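Local structure of lysozyme (Meretrix lusoria, 3AYQ) at residues 16-21 and 37-42; 45-50 and 70-75; 78-83 and 98-103; 89-94 and 103-108. The protein hydrolyses beta-1,4 linkages in bacterial peptidoglycan and in chitin oligomers, lysing the Gram-positive bacterium Micrococcus luteus as an invertebrate-type (I-type) lysozyme. All blocks are in the same frame, centred on the assembly; numbering follows the deposited sequence.

Contact 1 (16-21 and 37-42). With NAG (2-acetamido-2-deoxy-beta-D-glucopyranose), chain B; 4NN (N-[(5S,6R)-5-hydroxy-6-(hydroxymethyl)-2-oxo-5,6-dihydro-2H-pyran-3-yl]acetamide), chain C.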
# COMPACT_ATOMS: atom_id res chain seq x y z
N LYS A 16 -8.81 0.40 -2.99
CA LYS A 16 -10.03 -0.39 -3.11
C LYS A 16 -9.80 -1.82 -2.63
O LYS A 16 -10.66 -2.41 -1.98
CB LYS A 16 -10.50 -0.40 -4.57
CG LYS A 16 -11.00 0.94 -5.07
CD LYS A 16 -11.33 0.86 -6.55
CE LYS A 16 -11.83 2.19 -7.09
NZ LYS A 16 -12.08 2.12 -8.56
N MET A 17 -8.64 -2.37 -2.96
CA MET A 17 -8.28 -3.73 -2.57
C MET A 17 -8.22 -3.90 -1.05
O MET A 17 -8.68 -4.89 -0.50
CB MET A 17 -6.92 -4.09 -3.18
CG MET A 17 -6.37 -5.44 -2.75
SD MET A 17 -7.43 -6.81 -3.24
CE MET A 17 -6.39 -8.22 -2.77
N GLU A 18 -7.66 -2.90 -0.37
CA GLU A 18 -7.51 -2.95 1.08
C GLU A 18 -8.75 -2.66 1.91
O GLU A 18 -8.97 -3.28 2.95
CB GLU A 18 -6.40 -1.99 1.52
CG GLU A 18 -5.02 -2.30 0.97
CD GLU A 18 -4.46 -3.60 1.48
OE1 GLU A 18 -4.97 -4.12 2.49
OE2 GLU A 18 -3.49 -4.11 0.88
N SER A 19 -9.57 -1.71 1.45
CA SER A 19 -10.75 -1.31 2.21
C SER A 19 -11.90 -0.81 1.36
O SER A 19 -12.83 -0.20 1.90
CB SER A 19 -10.35 -0.19 3.16
OG SER A 19 -9.92 0.93 2.39
N GLY A 20 -11.86 -1.05 0.06
CA GLY A 20 -12.91 -0.54 -0.81
C GLY A 20 -12.78 0.97 -0.77
O GLY A 20 -13.72 1.71 -1.07
N CYS A 21 -11.56 1.40 -0.41
CA CYS A 21 -11.16 2.80 -0.25
C CYS A 21 -12.11 3.56 0.65
O CYS A 21 -12.79 4.50 0.23
CB CYS A 21 -11.04 3.51 -1.60
SG CYS A 21 -9.74 4.80 -1.60
N TYR A 37 -7.63 3.32 5.20
CA TYR A 37 -7.77 3.22 3.74
C TYR A 37 -6.84 2.22 3.06
O TYR A 37 -7.26 1.49 2.17
CB TYR A 37 -7.55 4.58 3.09
CG TYR A 37 -8.69 5.56 3.28
CD1 TYR A 37 -8.77 6.36 4.42
CD2 TYR A 37 -9.69 5.68 2.32
CE1 TYR A 37 -9.81 7.26 4.59
CE2 TYR A 37 -10.74 6.57 2.48
CZ TYR A 37 -10.80 7.35 3.62
OH TYR A 37 -11.84 8.24 3.79
N PHE A 38 -5.56 2.23 3.46
CA PHE A 38 -4.59 1.33 2.85
C PHE A 38 -4.15 0.19 3.76
O PHE A 38 -3.22 -0.54 3.43
CB PHE A 38 -3.36 2.12 2.38
CG PHE A 38 -3.62 3.00 1.19
CD1 PHE A 38 -4.26 4.22 1.33
CD2 PHE A 38 -3.26 2.58 -0.09
CE1 PHE A 38 -4.55 5.02 0.22
CE2 PHE A 38 -3.54 3.36 -1.21
CZ PHE A 38 -4.18 4.58 -1.05
N GLN A 39 -4.84 0.03 4.89
CA GLN A 39 -4.53 -1.04 5.84
C GLN A 39 -3.04 -1.10 6.16
O GLN A 39 -2.40 -2.14 6.00
CB GLN A 39 -5.04 -2.37 5.29
CG GLN A 39 -6.56 -2.46 5.30
CD GLN A 39 -7.12 -2.56 6.70
OE1 GLN A 39 -7.01 -3.59 7.35
NE2 GLN A 39 -7.71 -1.46 7.18
N ILE A 40 -2.52 0.03 6.61
CA ILE A 40 -1.12 0.17 6.96
C ILE A 40 -0.83 -0.22 8.41
O ILE A 40 -1.55 0.19 9.33
CB ILE A 40 -0.67 1.63 6.72
CG1 ILE A 40 -0.73 1.93 5.22
CG2 ILE A 40 0.74 1.86 7.24
CD1 ILE A 40 -0.46 3.38 4.88
N LYS A 41 0.20 -1.02 8.60
CA LYS A 41 0.61 -1.45 9.93
C LYS A 41 1.57 -0.40 10.49
O LYS A 41 2.14 0.40 9.74
CB LYS A 41 1.30 -2.81 9.85
CG LYS A 41 0.40 -3.91 9.32
CD LYS A 41 1.15 -5.22 9.19
CE LYS A 41 0.20 -6.37 8.88
NZ LYS A 41 -0.80 -6.55 9.98
N GLU A 42 1.74 -0.39 11.81
CA GLU A 42 2.61 0.59 12.45
C GLU A 42 4.04 0.61 11.92
O GLU A 42 4.61 1.68 11.71
CB GLU A 42 2.63 0.37 13.97
CG GLU A 42 3.48 1.38 14.73
CD GLU A 42 3.41 1.18 16.23
OE1 GLU A 42 3.54 0.02 16.69
OE2 GLU A 42 3.23 2.18 16.96
C1 NAG B . 2.03 -6.09 5.40
C2 NAG B . 2.71 -4.74 5.69
C3 NAG B . 4.25 -4.82 5.65
C4 NAG B . 4.81 -6.02 6.43
C5 NAG B . 3.98 -7.27 6.11
C6 NAG B . 4.46 -8.48 6.93
C7 NAG B . 1.52 -2.62 5.36
C8 NAG B . 0.93 -1.67 4.36
N2 NAG B . 2.19 -3.66 4.88
O3 NAG B . 4.88 -3.64 6.10
O4 NAG B . 5.98 -6.24 6.26
O5 NAG B . 2.59 -7.07 6.26
O6 NAG B . 3.90 -8.52 8.22
O7 NAG B . 1.33 -2.43 6.53
C1 4NN C . -2.70 -6.98 5.67
O1 4NN C . -3.76 -7.29 6.20
C2 4NN C . -2.00 -7.97 5.03
N2 4NN C . -2.58 -9.21 4.95
C3 4NN C . -0.73 -7.63 4.58
C4 4NN C . -0.21 -6.17 4.70
O4 4NN C . 0.69 -5.91 5.73
C5 4NN C . -1.40 -5.19 4.91
O5 4NN C . -2.23 -5.76 5.88
C6 4NN C . -2.09 -4.65 3.65
O6 4NN C . -1.93 -5.54 2.59
C7 4NN C . -2.03 -10.23 4.31
O7 4NN C . -0.94 -10.16 3.79
C8 4NN C . -2.82 -11.57 4.28
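Glu18, on the last turn of helix 8-19, lies against the carbonyls of Tyr37 and Phe38 and the side chain of Gln39, and holds the inhibitor with its far end. Its CB rests 3.6 Å from Tyr37 O and its CG 3.5 Å from Phe38 O. The chain then bends at chi2 (-66°), so that the carboxylate lies close to the inhibitor 4NN and to Gln39. The carboxylate and the Gln39 amide are 22° from coplanar, but they do not pair: OE1 of Glu18 meets CB of Gln39 at 3.3 Å, while the Gln39 amide is hydrogen-bonded to Ser34, Gly36 and Gly25. This is the close-packed part of the contact, together with Ser19 OG, which lies 2.7 Å from Tyr37 O and also has Arg22 O as a partner. The solvent side lies towards exposed Gly20, where Cys21 and Tyr37 are partly exposed. Tyr37 CD2 comes 3.6 Å from Cys21 C, and the Cys21 sulfur, disulfide-linked to Cys15, stands at the ring edge. On the glycan side, Lys41 N donates to NAG (chain B) O7 at 2.7 Å, just past a G1 beta bulge formed by Gln39 and Ile40 opposite Cys35. Glu18 OE2 accepts the 4NN O6 hydroxyl at 2.7 Å and is also hydrogen-bonded to Tyr108 OH; the two hydroxyls probably orient the carboxylate at the hydroxymethyl group of the lactone, consistent with the predicted role of Glu18 as proton donor.

Contact 2 (45-50 and 70-75). With NAG (2-acetamido-2-deoxy-beta-D-glucopyranose), chain D; NAG (2-acetamido-2-deoxy-beta-D-glucopyranose), chain E.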
# COMPACT_ATOMS: atom_id res chain seq x y z
N TRP A 45 4.21 2.39 8.70
CA TRP A 45 4.04 3.81 8.96
C TRP A 45 5.34 4.43 9.45
O TRP A 45 5.66 5.56 9.11
CB TRP A 45 2.93 4.02 9.99
CG TRP A 45 2.74 5.44 10.39
CD1 TRP A 45 2.13 6.42 9.67
CD2 TRP A 45 3.17 6.04 11.61
NE1 TRP A 45 2.16 7.60 10.37
CE2 TRP A 45 2.79 7.40 11.57
CE3 TRP A 45 3.85 5.56 12.74
CZ2 TRP A 45 3.06 8.29 12.61
CZ3 TRP A 45 4.12 6.44 13.79
CH2 TRP A 45 3.72 7.79 13.71
N ILE A 46 6.07 3.68 10.27
CA ILE A 46 7.35 4.15 10.79
C ILE A 46 8.33 4.26 9.62
O ILE A 46 8.99 5.27 9.44
CB ILE A 46 7.93 3.18 11.84
CG1 ILE A 46 7.05 3.20 13.10
CG2 ILE A 46 9.37 3.53 12.16
CD1 ILE A 46 7.53 2.28 14.20
N ASP A 47 8.39 3.20 8.81
CA ASP A 47 9.29 3.18 7.67
C ASP A 47 9.00 4.25 6.61
O ASP A 47 9.91 4.68 5.90
CB ASP A 47 9.31 1.79 7.03
CG ASP A 47 10.22 0.81 7.77
OD1 ASP A 47 10.58 1.09 8.94
OD2 ASP A 47 10.56 -0.25 7.20
N CYS A 48 7.74 4.68 6.48
CA CYS A 48 7.42 5.70 5.49
C CYS A 48 7.61 7.12 6.03
O CYS A 48 7.20 8.09 5.39
CB CYS A 48 5.99 5.54 4.96
SG CYS A 48 4.69 5.98 6.15
N GLY A 49 8.21 7.24 7.21
CA GLY A 49 8.48 8.56 7.76
C GLY A 49 7.56 9.13 8.83
O GLY A 49 7.61 10.33 9.11
N ARG A 50 6.74 8.28 9.44
CA ARG A 50 5.84 8.74 10.49
C ARG A 50 5.02 9.98 10.10
O ARG A 50 4.93 10.94 10.87
CB ARG A 50 6.63 9.06 11.77
CG ARG A 50 7.35 7.88 12.40
CD ARG A 50 7.90 8.27 13.77
NE ARG A 50 8.35 7.12 14.55
CZ ARG A 50 9.49 6.46 14.33
NH1 ARG A 50 10.31 6.83 13.36
NH2 ARG A 50 9.80 5.42 15.10
N GLN A 70 3.47 6.31 -0.92
CA GLN A 70 4.40 6.96 -1.84
C GLN A 70 5.80 6.94 -1.26
O GLN A 70 6.75 6.59 -1.94
CB GLN A 70 3.97 8.41 -2.10
CG GLN A 70 2.68 8.54 -2.91
CD GLN A 70 2.88 8.23 -4.38
OE1 GLN A 70 3.87 7.60 -4.78
NE2 GLN A 70 1.93 8.66 -5.21
N ASN A 71 5.94 7.32 0.01
CA ASN A 71 7.24 7.35 0.66
C ASN A 71 7.83 5.95 0.85
O ASN A 71 9.05 5.76 0.77
CB ASN A 71 7.15 8.05 2.03
CG ASN A 71 6.83 9.53 1.91
OD1 ASN A 71 7.01 10.13 0.85
ND2 ASN A 71 6.37 10.12 3.01
N TYR A 72 6.97 4.97 1.11
CA TYR A 72 7.44 3.60 1.31
C TYR A 72 8.03 3.04 0.02
O TYR A 72 9.04 2.33 0.03
CB TYR A 72 6.29 2.71 1.77
CG TYR A 72 6.72 1.37 2.35
CD1 TYR A 72 6.87 0.25 1.53
CD2 TYR A 72 6.94 1.23 3.72
CE1 TYR A 72 7.24 -0.98 2.07
CE2 TYR A 72 7.31 0.00 4.26
CZ TYR A 72 7.45 -1.10 3.44
OH TYR A 72 7.80 -2.31 3.98
N MET A 73 7.39 3.34 -1.10
CA MET A 73 7.87 2.85 -2.39
C MET A 73 9.14 3.58 -2.82
O MET A 73 10.01 3.00 -3.47
CB MET A 73 6.77 3.00 -3.45
CG MET A 73 5.49 2.22 -3.12
SD MET A 73 5.83 0.51 -2.62
CE MET A 73 4.35 0.12 -1.68
N LYS A 74 9.25 4.86 -2.46
CA LYS A 74 10.45 5.62 -2.81
C LYS A 74 11.62 5.05 -2.02
O LYS A 74 12.76 5.04 -2.49
CB LYS A 74 10.27 7.09 -2.46
CG LYS A 74 11.42 7.98 -2.93
CD LYS A 74 11.49 8.04 -4.45
CE LYS A 74 12.58 8.98 -4.92
NZ LYS A 74 12.34 10.38 -4.45
N ARG A 75 11.33 4.57 -0.82
CA ARG A 75 12.37 4.02 0.04
C ARG A 75 12.81 2.60 -0.32
O ARG A 75 14.01 2.32 -0.35
CB ARG A 75 11.91 4.05 1.50
CG ARG A 75 12.90 3.40 2.46
CD ARG A 75 12.49 3.58 3.91
NE ARG A 75 13.55 3.14 4.81
CZ ARG A 75 13.56 3.36 6.12
NH1 ARG A 75 12.57 4.02 6.70
NH2 ARG A 75 14.58 2.93 6.85
C1 NAG D . 11.39 -3.34 8.52
C2 NAG D . 12.03 -2.54 9.66
C3 NAG D . 13.34 -1.91 9.16
C4 NAG D . 14.24 -2.96 8.53
C5 NAG D . 13.49 -3.71 7.44
C6 NAG D . 14.36 -4.86 6.91
C7 NAG D . 10.51 -1.53 11.37
C8 NAG D . 9.84 -0.24 11.78
N2 NAG D . 11.12 -1.53 10.19
O3 NAG D . 13.99 -1.33 10.25
O4 NAG D . 15.39 -2.37 8.00
O5 NAG D . 12.29 -4.25 7.95
O6 NAG D . 14.57 -5.80 7.93
O7 NAG D . 10.44 -2.49 12.09
C1 NAG E . 6.94 -5.77 7.18
C2 NAG E . 8.23 -6.63 7.24
C3 NAG E . 9.31 -6.00 8.14
C4 NAG E . 9.48 -4.50 7.88
C5 NAG E . 8.09 -3.85 7.83
C6 NAG E . 8.14 -2.33 7.62
C7 NAG E . 8.12 -8.99 6.80
C8 NAG E . 7.86 -10.35 7.33
N2 NAG E . 7.96 -7.99 7.66
O3 NAG E . 10.55 -6.62 8.02
O4 NAG E . 10.29 -4.03 9.02
O5 NAG E . 7.27 -4.45 6.85
O6 NAG E . 8.90 -2.01 6.50
O7 NAG E . 8.44 -8.83 5.66
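Asp47 and Tyr72 meet at the hydroxymethyl group of NAG (chain E). Asp47 OD2 accepts from its O6 at 2.5 Å, and Tyr72 OH donates to the same oxygen at 2.8 Å, with O6 near the plane of the tyrosine ring. The other carboxylate oxygen, Asp47 OD1, takes the N2-H of NAG (chain D) along a nearly straight bond (3.0 Å, 163°), so one side chain grips two sugars. Between the two residues, Asp47 CB approaches Tyr72 CE2 at 3.9 Å. A second shell fixes the helix end that carries Asp47. Arg75, extended from CG to NE, brings NH1 into the carbonyl plane of Asp47 and onto a lone pair of its O at 2.9 Å; the carboxylate of Asp47 lies over one face of the guanidinium, a proximity of opposite charges that would probably steady it. One residue on, Asn71 ND2 reaches Cys48 O at 3.2 Å, almost in line with the carbonyl bond. Cys48 CB packs on Tyr72 CB, and its sulfur is joined to Cys68. Gly49, with positive phi, closes helix 42-47 in a Schellman motif. Farther out, Tyr76 also bonds Asp47 OD2, and the Tyr72 ring stacks on Tyr44 and meets Tyr76 edge-to-face. The short helix 42-47 thus ends against the middle of helix 62-80, whose Met73 packs in turn on helix 86-95.

Contact 3 (78-83 and 98-103); sequences KWAGCP and RGCKKG. With NAG (2-acetamido-2-deoxy-beta-D-glucopyranose), chain E.
Cys82 and Cys100 form a disulfide that ties the end of helix 62-80 to the 3-10 turn at 99-101, in the loop leading into helix 104-112. Gly81, with positive phi, ends the helix in a Schellman motif just before Cys82; the bridge has a chi3 of -84°, and Ala80 CB lies 4.3 Å from Cys100 SG. Beside it, Arg98 runs across the end of Trp79. Its CA is 4.2 Å from Ala80 CB; from there the side chain leaves through CB, and CG comes to 3.9 Å from Trp79 CZ3. The chain stays extended through CD and carries NE to 3.8 Å from Trp79 CH2. At the tip the guanidinium turns one face to Trp79 CH2, with CZ 3.3 Å and NH2 3.2 Å from that carbon and the two planes 54° apart; the six-membered ring thus presses on the cation obliquely and without a flat stack. Next to the bridge, Lys101 folds back at chi2 (-62°) and carries CE to 3.5 Å from Ala80 O, where its ammonium makes a weak bond to Gly81 O. Lys102, on the pocket side, sends an extended side chain to the glycan: its NZ is hydrogen-bonded to Gly95 O and, at 2.7 Å, to O7 of NAG (chain E), the acetamido oxygen.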
# COMPACT_ATOMS: atom_id res chain seq x y z
N LYS A 78 12.87 0.53 -5.63
CA LYS A 78 14.06 0.41 -6.46
C LYS A 78 15.10 -0.45 -5.75
O LYS A 78 15.77 -1.29 -6.35
CB LYS A 78 14.63 1.81 -6.75
CG LYS A 78 15.56 1.88 -7.94
CD LYS A 78 16.13 3.28 -8.11
CE LYS A 78 15.04 4.32 -8.27
NZ LYS A 78 14.23 4.09 -9.50
N TRP A 79 15.23 -0.23 -4.44
CA TRP A 79 16.17 -0.96 -3.61
C TRP A 79 15.97 -2.47 -3.68
O TRP A 79 16.94 -3.23 -3.77
CB TRP A 79 16.04 -0.48 -2.16
CG TRP A 79 16.82 -1.30 -1.18
CD1 TRP A 79 18.17 -1.22 -0.92
CD2 TRP A 79 16.31 -2.32 -0.32
NE1 TRP A 79 18.51 -2.13 0.05
CE2 TRP A 79 17.39 -2.82 0.44
CE3 TRP A 79 15.03 -2.86 -0.11
CZ2 TRP A 79 17.24 -3.84 1.38
CZ3 TRP A 79 14.88 -3.87 0.83
CH2 TRP A 79 15.98 -4.35 1.56
N ALA A 80 14.71 -2.91 -3.65
CA ALA A 80 14.39 -4.33 -3.70
C ALA A 80 14.40 -4.89 -5.13
O ALA A 80 14.27 -6.09 -5.32
CB ALA A 80 13.03 -4.59 -3.06
N GLY A 81 14.54 -4.00 -6.11
CA GLY A 81 14.57 -4.43 -7.50
C GLY A 81 13.19 -4.69 -8.08
O GLY A 81 13.04 -5.51 -8.99
N CYS A 82 12.19 -3.99 -7.56
CA CYS A 82 10.81 -4.14 -8.02
C CYS A 82 10.53 -3.36 -9.30
O CYS A 82 11.17 -2.34 -9.56
CB CYS A 82 9.84 -3.62 -6.97
SG CYS A 82 10.02 -4.28 -5.29
N PRO A 83 9.58 -3.83 -10.11
CA PRO A 83 9.28 -3.07 -11.32
C PRO A 83 8.63 -1.79 -10.80
O PRO A 83 7.81 -1.83 -9.89
CB PRO A 83 8.29 -3.97 -12.07
CG PRO A 83 7.66 -4.78 -10.97
CD PRO A 83 8.83 -5.10 -10.08
N ARG A 98 10.69 -6.32 0.66
CA ARG A 98 11.02 -7.16 -0.48
C ARG A 98 9.78 -7.95 -0.91
O ARG A 98 9.89 -9.04 -1.46
CB ARG A 98 12.14 -8.14 -0.12
CG ARG A 98 13.48 -7.48 0.19
CD ARG A 98 14.61 -8.51 0.10
NE ARG A 98 15.92 -7.95 0.41
CZ ARG A 98 16.31 -7.60 1.63
NH1 ARG A 98 15.50 -7.74 2.66
NH2 ARG A 98 17.53 -7.10 1.82
N GLY A 99 8.62 -7.36 -0.65
CA GLY A 99 7.37 -8.02 -1.00
C GLY A 99 7.22 -8.37 -2.46
O GLY A 99 6.59 -9.37 -2.79
N CYS A 100 7.79 -7.56 -3.35
CA CYS A 100 7.66 -7.83 -4.78
C CYS A 100 8.43 -9.07 -5.21
O CYS A 100 8.36 -9.49 -6.37
CB CYS A 100 8.12 -6.62 -5.59
SG CYS A 100 9.91 -6.28 -5.57
N LYS A 101 9.17 -9.67 -4.28
CA LYS A 101 9.94 -10.87 -4.57
C LYS A 101 9.38 -12.10 -3.86
O LYS A 101 9.85 -13.22 -4.08
CB LYS A 101 11.41 -10.67 -4.18
CG LYS A 101 12.10 -9.55 -4.95
CD LYS A 101 12.14 -9.82 -6.44
CE LYS A 101 12.77 -8.66 -7.19
NZ LYS A 101 12.79 -8.88 -8.66
N LYS A 102 8.39 -11.88 -3.00
CA LYS A 102 7.76 -12.96 -2.25
C LYS A 102 6.63 -13.60 -3.04
O LYS A 102 5.76 -12.90 -3.56
CB LYS A 102 7.19 -12.45 -0.92
CG LYS A 102 8.21 -11.87 0.05
CD LYS A 102 7.50 -11.48 1.34
CE LYS A 102 8.45 -10.84 2.34
NZ LYS A 102 7.74 -10.46 3.59
N GLY A 103 6.62 -14.93 -3.10
CA GLY A 103 5.56 -15.61 -3.83
C GLY A 103 4.20 -15.35 -3.23
O GLY A 103 3.18 -15.41 -3.91
C1 NAG E . 6.94 -5.77 7.18
C2 NAG E . 8.23 -6.63 7.24
C3 NAG E . 9.31 -6.00 8.14
C4 NAG E . 9.48 -4.50 7.88
C5 NAG E . 8.09 -3.85 7.83
C6 NAG E . 8.14 -2.33 7.62
C7 NAG E . 8.12 -8.99 6.80
C8 NAG E . 7.86 -10.35 7.33
N2 NAG E . 7.96 -7.99 7.66
O3 NAG E . 10.55 -6.62 8.02
O4 NAG E . 10.29 -4.03 9.02
O5 NAG E . 7.27 -4.45 6.85
O6 NAG E . 8.90 -2.01 6.50
O7 NAG E . 8.44 -8.83 5.66

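Contact 4 (89-94 and 103-108); sequences FAREHN and GSTIGY. With 4NN (N-[(5S,6R)-5-hydroxy-6-(hydroxymethyl)-2-oxo-5,6-dihydro-2H-pyran-3-yl]acetamide), chain C; NAG (2-acetamido-2-deoxy-beta-D-glucopyranose), chain B.
Trans chi1 torsions turn Asn94 and Tyr108 onto each other: each CG lies opposite its own backbone N (-174° and 177°), which lays the amide of Asn94 flat over the Tyr108 ring with the planes 9° apart. Asn94 CB sits over the ring centre, 3.5 Å from the centroid, as a CH-pi contact. Ala90 meets the same ring at its rim, CB lying 3.9 Å from Tyr108 CE1 in the ring plane. At the other end of the contact Arg91 bends at chi3, and its NE then donates to Thr105 OG1 at 2.8 Å, an almost straight bond that lies within the guanidinium plane. Ile106 CG1 covers one face of that guanidinium, while NH2 bonds Lys102 O; Thr105 OG1 has Gly99 O as its main acceptor, with Lys102 O also within reach. Helices 86-95 and 104-112 are thus joined at a steep angle, 8.9 Å between the axes of their short segments, by the Arg91-Thr105 hydrogen bond at one end and the Asn94-Tyr108 stack at the other. The ring of His93, probably steadied by the hydrogen bond of ND1 with Tyr44 OH, carries the acetamido methyl C8 of NAG (chain B) over one face, and His93 O accepts N2-H of that sugar at 2.9 Å. Since Tyr108 OH bonds Glu18, packing of Asn94 on the ring would help to place the hydroxyl beside the predicted proton donor, and helix 86-95 supplies both this second-shell support and direct sugar contacts.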
# COMPACT_ATOMS: atom_id res chain seq x y z
N PHE A 89 4.66 -2.16 -6.94
CA PHE A 89 4.21 -1.38 -5.79
C PHE A 89 3.16 -2.10 -4.94
O PHE A 89 3.20 -2.06 -3.72
CB PHE A 89 3.65 -0.03 -6.25
CG PHE A 89 4.67 0.85 -6.93
CD1 PHE A 89 4.31 1.68 -7.99
CD2 PHE A 89 6.00 0.85 -6.52
CE1 PHE A 89 5.25 2.48 -8.63
CE2 PHE A 89 6.95 1.65 -7.15
CZ PHE A 89 6.57 2.47 -8.21
N ALA A 90 2.21 -2.76 -5.60
CA ALA A 90 1.17 -3.49 -4.88
C ALA A 90 1.77 -4.62 -4.05
O ALA A 90 1.43 -4.81 -2.88
CB ALA A 90 0.14 -4.05 -5.86
N ARG A 91 2.69 -5.37 -4.65
CA ARG A 91 3.33 -6.47 -3.95
C ARG A 91 4.18 -5.97 -2.79
O ARG A 91 4.24 -6.61 -1.74
CB ARG A 91 4.15 -7.30 -4.94
CG ARG A 91 3.30 -7.89 -6.07
CD ARG A 91 4.09 -8.80 -7.01
NE ARG A 91 4.68 -9.94 -6.31
CZ ARG A 91 5.41 -10.88 -6.91
NH1 ARG A 91 5.64 -10.81 -8.21
NH2 ARG A 91 5.92 -11.88 -6.20
N GLU A 92 4.82 -4.82 -2.96
CA GLU A 92 5.63 -4.24 -1.90
C GLU A 92 4.73 -3.84 -0.74
O GLU A 92 5.07 -4.02 0.42
CB GLU A 92 6.39 -3.01 -2.40
CG GLU A 92 7.61 -3.35 -3.23
CD GLU A 92 8.74 -3.90 -2.38
OE1 GLU A 92 9.50 -3.10 -1.79
OE2 GLU A 92 8.87 -5.14 -2.29
N HIS A 93 3.57 -3.28 -1.07
CA HIS A 93 2.62 -2.85 -0.06
C HIS A 93 2.12 -4.03 0.76
O HIS A 93 2.02 -3.97 1.98
CB HIS A 93 1.43 -2.14 -0.71
CG HIS A 93 0.51 -1.48 0.27
ND1 HIS A 93 0.86 -0.34 0.96
CD2 HIS A 93 -0.74 -1.80 0.67
CE1 HIS A 93 -0.13 0.01 1.76
NE2 HIS A 93 -1.11 -0.86 1.60
N ASN A 94 1.82 -5.13 0.07
CA ASN A 94 1.31 -6.31 0.74
C ASN A 94 2.36 -7.16 1.45
O ASN A 94 2.09 -7.73 2.50
CB ASN A 94 0.53 -7.18 -0.24
CG ASN A 94 -0.15 -8.35 0.43
OD1 ASN A 94 -1.01 -8.17 1.30
ND2 ASN A 94 0.21 -9.55 0.02
N GLY A 103 6.62 -14.93 -3.10
CA GLY A 103 5.56 -15.61 -3.83
C GLY A 103 4.20 -15.35 -3.23
O GLY A 103 3.18 -15.41 -3.91
N SER A 104 4.17 -15.05 -1.94
CA SER A 104 2.93 -14.77 -1.22
C SER A 104 2.13 -13.63 -1.85
O SER A 104 0.91 -13.66 -1.89
CB SER A 104 3.25 -14.42 0.23
OG SER A 104 2.08 -14.10 0.96
N THR A 105 2.83 -12.62 -2.35
CA THR A 105 2.17 -11.46 -2.94
C THR A 105 1.67 -11.65 -4.37
O THR A 105 1.03 -10.76 -4.93
CB THR A 105 3.09 -10.23 -2.88
OG1 THR A 105 4.30 -10.49 -3.60
CG2 THR A 105 3.42 -9.90 -1.43
N ILE A 106 1.96 -12.80 -4.97
CA ILE A 106 1.49 -13.06 -6.32
C ILE A 106 -0.04 -13.07 -6.29
O ILE A 106 -0.69 -12.54 -7.19
CB ILE A 106 1.98 -14.42 -6.83
CG1 ILE A 106 3.49 -14.37 -7.07
CG2 ILE A 106 1.25 -14.79 -8.12
CD1 ILE A 106 4.10 -15.73 -7.39
N GLY A 107 -0.60 -13.65 -5.24
CA GLY A 107 -2.04 -13.74 -5.10
C GLY A 107 -2.70 -12.40 -4.86
O GLY A 107 -3.82 -12.16 -5.31
N TYR A 108 -2.00 -11.52 -4.14
CA TYR A 108 -2.52 -10.20 -3.84
C TYR A 108 -2.66 -9.41 -5.13
O TYR A 108 -3.68 -8.74 -5.36
CB TYR A 108 -1.58 -9.47 -2.88
CG TYR A 108 -2.00 -8.06 -2.54
CD1 TYR A 108 -1.53 -6.98 -3.29
CD2 TYR A 108 -2.85 -7.80 -1.47
CE1 TYR A 108 -1.90 -5.68 -2.98
CE2 TYR A 108 -3.23 -6.50 -1.15
CZ TYR A 108 -2.75 -5.44 -1.90
OH TYR A 108 -3.12 -4.15 -1.59
C1 4NN C . -2.70 -6.98 5.67
O1 4NN C . -3.76 -7.29 6.20
C2 4NN C . -2.00 -7.97 5.03
N2 4NN C . -2.58 -9.21 4.95
C3 4NN C . -0.73 -7.63 4.58
C4 4NN C . -0.21 -6.17 4.70
O4 4NN C . 0.69 -5.91 5.73
C5 4NN C . -1.40 -5.19 4.91
O5 4NN C . -2.23 -5.76 5.88
C6 4NN C . -2.09 -4.65 3.65
O6 4NN C . -1.93 -5.54 2.59
C7 4NN C . -2.03 -10.23 4.31
O7 4NN C . -0.94 -10.16 3.79
C8 4NN C . -2.82 -11.57 4.28
C1 NAG B . 2.03 -6.09 5.40
C2 NAG B . 2.71 -4.74 5.69
C3 NAG B . 4.25 -4.82 5.65
C4 NAG B . 4.81 -6.02 6.43
C5 NAG B . 3.98 -7.27 6.11
C6 NAG B . 4.46 -8.48 6.93
C7 NAG B . 1.52 -2.62 5.36
C8 NAG B . 0.93 -1.67 4.36
N2 NAG B . 2.19 -3.66 4.88
O3 NAG B . 4.88 -3.64 6.10
O4 NAG B . 5.98 -6.24 6.26
O5 NAG B . 2.59 -7.07 6.26
O6 NAG B . 3.90 -8.52 8.22
O7 NAG B . 1.33 -2.43 6.53

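Contacts 1 and 4 meet one end of the bound glycan, contacts 2 and 3 the sugars farther along. Contacts 1 and 4 share 4NN and NAG (chain B) and meet directly, through the Glu18-Tyr108 pair and through His93 NE2, 2.8 Å from Phe38 O; their centres are about 14 Å apart. Contacts 2 and 3 both reach NAG (chain E), contact 2 through Asp47 and Tyr72, contact 3 through Lys102, with centres about 15 Å apart. Contacts 3 and 4 share Gly103 and interlock along the chain, their centres about 9 Å apart. Met73 of contact 2 packs its CE 3.2 Å from Phe89 O of contact 4. Contacts 1 and 3, about 20 Å apart between centres, flank the chain's middle.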